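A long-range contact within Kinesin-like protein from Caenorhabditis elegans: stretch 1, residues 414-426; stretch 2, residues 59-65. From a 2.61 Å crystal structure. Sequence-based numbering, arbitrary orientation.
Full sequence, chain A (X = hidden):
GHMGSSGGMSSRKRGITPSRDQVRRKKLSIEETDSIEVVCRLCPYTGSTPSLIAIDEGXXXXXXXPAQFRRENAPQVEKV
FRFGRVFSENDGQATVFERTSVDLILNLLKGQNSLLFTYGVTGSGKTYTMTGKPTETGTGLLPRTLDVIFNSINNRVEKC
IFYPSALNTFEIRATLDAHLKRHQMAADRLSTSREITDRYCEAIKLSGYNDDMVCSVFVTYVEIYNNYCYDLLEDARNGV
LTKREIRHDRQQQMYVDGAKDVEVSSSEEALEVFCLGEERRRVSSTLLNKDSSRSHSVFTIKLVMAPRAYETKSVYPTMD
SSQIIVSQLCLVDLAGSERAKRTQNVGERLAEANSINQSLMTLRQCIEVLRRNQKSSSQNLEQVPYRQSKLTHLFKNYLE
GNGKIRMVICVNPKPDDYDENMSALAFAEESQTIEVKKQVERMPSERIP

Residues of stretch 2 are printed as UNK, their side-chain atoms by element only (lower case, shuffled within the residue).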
# COMPACT_ATOMS: atom_id res chain seq x y z
N LYS A 414 -16.41 -16.04 -12.10
CA LYS A 414 -17.04 -17.34 -11.92
C LYS A 414 -18.39 -17.18 -11.23
O LYS A 414 -18.53 -16.36 -10.32
CB LYS A 414 -16.12 -18.25 -11.10
CG LYS A 414 -16.07 -19.69 -11.61
CD LYS A 414 -14.97 -20.51 -10.97
CE LYS A 414 -14.93 -21.92 -11.57
NZ LYS A 414 -13.82 -22.75 -11.01
N PRO A 415 -19.42 -17.93 -11.65
CA PRO A 415 -20.75 -17.76 -11.04
C PRO A 415 -20.79 -18.12 -9.57
O PRO A 415 -21.74 -17.75 -8.88
CB PRO A 415 -21.63 -18.70 -11.87
CG PRO A 415 -20.70 -19.77 -12.30
CD PRO A 415 -19.39 -19.08 -12.58
N ASP A 416 -19.79 -18.85 -9.08
CA ASP A 416 -19.73 -19.18 -7.66
C ASP A 416 -19.56 -17.93 -6.81
O ASP A 416 -20.14 -17.83 -5.72
CB ASP A 416 -18.58 -20.16 -7.41
CG ASP A 416 -18.85 -21.52 -7.99
OD1 ASP A 416 -20.02 -21.80 -8.32
OD2 ASP A 416 -17.88 -22.29 -8.16
N ASP A 417 -18.77 -16.96 -7.28
CA ASP A 417 -18.50 -15.74 -6.55
C ASP A 417 -19.51 -14.63 -6.82
O ASP A 417 -19.18 -13.46 -6.64
CB ASP A 417 -17.09 -15.23 -6.87
CG ASP A 417 -15.99 -16.05 -6.22
OD1 ASP A 417 -16.31 -17.11 -5.62
OD2 ASP A 417 -14.81 -15.65 -6.32
N TYR A 418 -20.73 -14.98 -7.23
CA TYR A 418 -21.70 -13.96 -7.63
C TYR A 418 -22.04 -13.03 -6.47
O TYR A 418 -21.86 -11.81 -6.57
CB TYR A 418 -22.97 -14.63 -8.16
CG TYR A 418 -24.07 -13.65 -8.48
CD1 TYR A 418 -24.17 -13.06 -9.73
CD2 TYR A 418 -25.01 -13.29 -7.52
CE1 TYR A 418 -25.17 -12.16 -10.03
CE2 TYR A 418 -26.01 -12.38 -7.80
CZ TYR A 418 -26.09 -11.82 -9.05
OH TYR A 418 -27.09 -10.92 -9.33
N ASP A 419 -22.56 -13.59 -5.37
CA ASP A 419 -23.01 -12.77 -4.26
C ASP A 419 -21.86 -11.97 -3.64
O ASP A 419 -22.06 -10.84 -3.20
CB ASP A 419 -23.69 -13.64 -3.20
CG ASP A 419 -25.02 -14.18 -3.67
OD1 ASP A 419 -25.75 -13.44 -4.37
OD2 ASP A 419 -25.34 -15.35 -3.36
N GLU A 420 -20.66 -12.55 -3.62
CA GLU A 420 -19.52 -11.83 -3.06
C GLU A 420 -19.05 -10.71 -3.98
O GLU A 420 -18.48 -9.72 -3.50
CB GLU A 420 -18.38 -12.81 -2.77
CG GLU A 420 -18.61 -13.68 -1.54
CD GLU A 420 -18.73 -12.86 -0.26
OE1 GLU A 420 -18.01 -11.84 -0.14
OE2 GLU A 420 -19.53 -13.23 0.62
N ASN A 421 -19.27 -10.84 -5.29
CA ASN A 421 -18.96 -9.74 -6.19
C ASN A 421 -19.95 -8.59 -6.02
O ASN A 421 -19.61 -7.44 -6.28
CB ASN A 421 -18.95 -10.23 -7.64
CG ASN A 421 -17.81 -11.20 -7.92
OD1 ASN A 421 -16.81 -11.25 -7.19
ND2 ASN A 421 -17.96 -11.98 -8.98
N MET A 422 -21.17 -8.90 -5.57
CA MET A 422 -22.16 -7.85 -5.34
C MET A 422 -21.69 -6.90 -4.25
O MET A 422 -21.96 -5.69 -4.31
CB MET A 422 -23.50 -8.47 -4.99
CG MET A 422 -24.19 -9.12 -6.17
SD MET A 422 -24.58 -7.89 -7.42
CE MET A 422 -25.48 -6.71 -6.41
N SER A 423 -21.02 -7.42 -3.22
CA SER A 423 -20.47 -6.58 -2.17
C SER A 423 -19.20 -5.88 -2.64
O SER A 423 -18.95 -4.72 -2.28
CB SER A 423 -20.18 -7.41 -0.93
OG SER A 423 -19.17 -8.37 -1.19
N ALA A 424 -18.38 -6.57 -3.44
CA ALA A 424 -17.12 -5.98 -3.90
C ALA A 424 -17.38 -4.85 -4.89
O ALA A 424 -16.64 -3.86 -4.92
CB ALA A 424 -16.24 -7.06 -4.53
N LEU A 425 -18.41 -5.00 -5.73
CA LEU A 425 -18.75 -3.96 -6.69
C LEU A 425 -19.54 -2.82 -6.07
O LEU A 425 -19.76 -1.80 -6.73
CB LEU A 425 -19.53 -4.56 -7.86
CG LEU A 425 -18.83 -5.62 -8.72
CD1 LEU A 425 -19.81 -6.24 -9.70
CD2 LEU A 425 -17.65 -5.04 -9.46
N ALA A 426 -19.98 -2.97 -4.82
CA ALA A 426 -20.64 -1.86 -4.12
C ALA A 426 -19.69 -0.69 -3.86
O ALA A 426 -20.16 0.42 -3.60
CB ALA A 426 -21.23 -2.35 -2.79
N UNK A 59 -17.25 0.07 -17.17
CA UNK A 59 -18.53 -0.40 -16.64
C UNK A 59 -18.55 -1.92 -16.62
O UNK A 59 -17.88 -2.58 -17.41
o UNK A 59 -19.67 1.53 -17.57
c UNK A 59 -19.71 0.12 -17.46
N UNK A 60 -19.37 -2.47 -15.72
CA UNK A 60 -19.49 -3.91 -15.51
C UNK A 60 -20.95 -4.23 -15.23
O UNK A 60 -21.60 -3.55 -14.43
c UNK A 60 -19.11 -5.72 -13.79
c UNK A 60 -17.15 -4.53 -14.82
c UNK A 60 -16.26 -5.14 -13.77
c UNK A 60 -18.60 -4.40 -14.36
N UNK A 61 -21.47 -5.28 -15.87
CA UNK A 61 -22.86 -5.69 -15.71
C UNK A 61 -22.95 -6.99 -14.92
O UNK A 61 -22.17 -7.92 -15.15
c UNK A 61 -23.55 -5.88 -17.06
c UNK A 61 -24.99 -6.34 -16.93
o UNK A 61 -26.37 -7.51 -18.48
n UNK A 61 -25.43 -5.60 -19.19
c UNK A 61 -25.65 -6.53 -18.27
N UNK A 62 -23.91 -7.05 -14.00
CA UNK A 62 -24.19 -8.24 -13.22
C UNK A 62 -24.99 -9.25 -14.04
O UNK A 62 -25.82 -8.88 -14.87
c UNK A 62 -24.94 -7.85 -11.95
c UNK A 62 -25.03 -9.00 -10.99
o UNK A 62 -24.26 -6.76 -11.31
N UNK A 63 -24.75 -10.54 -13.79
CA UNK A 63 -25.40 -11.62 -14.54
C UNK A 63 -25.82 -12.72 -13.57
O UNK A 63 -24.97 -13.39 -12.98
c UNK A 63 -24.09 -11.13 -16.64
c UNK A 63 -24.48 -12.20 -15.63
c UNK A 63 -25.15 -13.39 -16.31
N UNK A 64 -27.13 -12.90 -13.41
CA UNK A 64 -27.63 -14.01 -12.59
C UNK A 64 -27.25 -15.34 -13.22
O UNK A 64 -27.50 -15.56 -14.41
c UNK A 64 -29.15 -13.93 -12.45
c UNK A 64 -29.33 -11.68 -11.37
c UNK A 64 -29.77 -13.12 -11.30
c UNK A 64 -31.28 -13.21 -11.37
N UNK A 65 -26.63 -16.26 -12.46
CA UNK A 65 -26.26 -17.60 -12.93
C UNK A 65 -27.46 -18.43 -13.39
O UNK A 65 -28.40 -18.62 -12.62
c UNK A 65 -26.16 -16.01 -11.09
c UNK A 65 -25.62 -18.24 -11.69
c UNK A 65 -25.13 -17.08 -10.88

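Position 59 lies in a strand and carries two side-chain atoms, one carbon and then one oxygen. The side chain is out of reach of stretch 1. A single carbon ending in oxygen is serine, Ser59; a small residue fits this buried place, though the contact itself asks nothing of it.

Position 60 has four side-chain carbons, forked at the first, with one arm two carbons long. Its CA-to-CB bond points toward stretch 1, and the shorter arm meets Leu425. Branching at CB with unequal arms identifies isoleucine. Ile60 CG2 lies 4.2 Å from Leu425 CD1, an apolar contact between two buried side chains, and a beta-branched residue is at home in an extended strand.

At position 61 the chain alternates, and CB points away. Three carbons in a row, the third bearing one oxygen and one nitrogen, make an amide: Gln61. Its side chain is fully extended through chi2 and its nearest approach is Gln61 CB to Leu425 CD1, 8.3 Å, so a polar end is carried off on the partly exposed side of the strand.

Position 62 turns back toward stretch 1. One carbon carries an oxygen and a second carbon, the latter against Tyr418 and Met422; this is threonine. Thr62 CG2 is 3.3 Å from Tyr418 OH and 3.8 Å from Met422 SD. Its hydroxyl is hydrogen-bonded elsewhere in the structure, which makes a polar atom tolerable in this buried site.

Position 63 has three carbons, a fork with two equal arms, and points away; its backbone O meets Tyr418. This is valine. Val63 O lies 3.2 Å from Tyr418 CE1, while the nearest side-chain atom, Val63 CB, is 5.6 Å from Tyr418 CE1. Beta-branching favours the extended backbone here; the contact does not use the side chain.

Position 64 holds four carbons forked at the second, a terminal one against Tyr418, hence leucine. CB points away, yet the longer side chain brings its end back: Leu64 CD1 is 3.1 Å from Tyr418 OH.

Position 65 has three carbons closing a ring onto the backbone N, against Tyr418 and Pro415: proline. Pro65 CD sits over one face of the Tyr418 ring, 4.2 Å from its centroid, in a CH-pi contact; Pro65 CG packs 4.0 Å from Pro415 CB. The compact, restricted ring presents its CD hydrogens to the aromatic face.

No hydrogen bond crosses between the stretches, so packing carries the contact. Tyr418 is its centre, touching positions 62 to 65. Met422 and Leu425 continue the packing along the strand, while Pro415 extends it at Pro65.

Stretch 2, residues 59-65: SIQTVLP
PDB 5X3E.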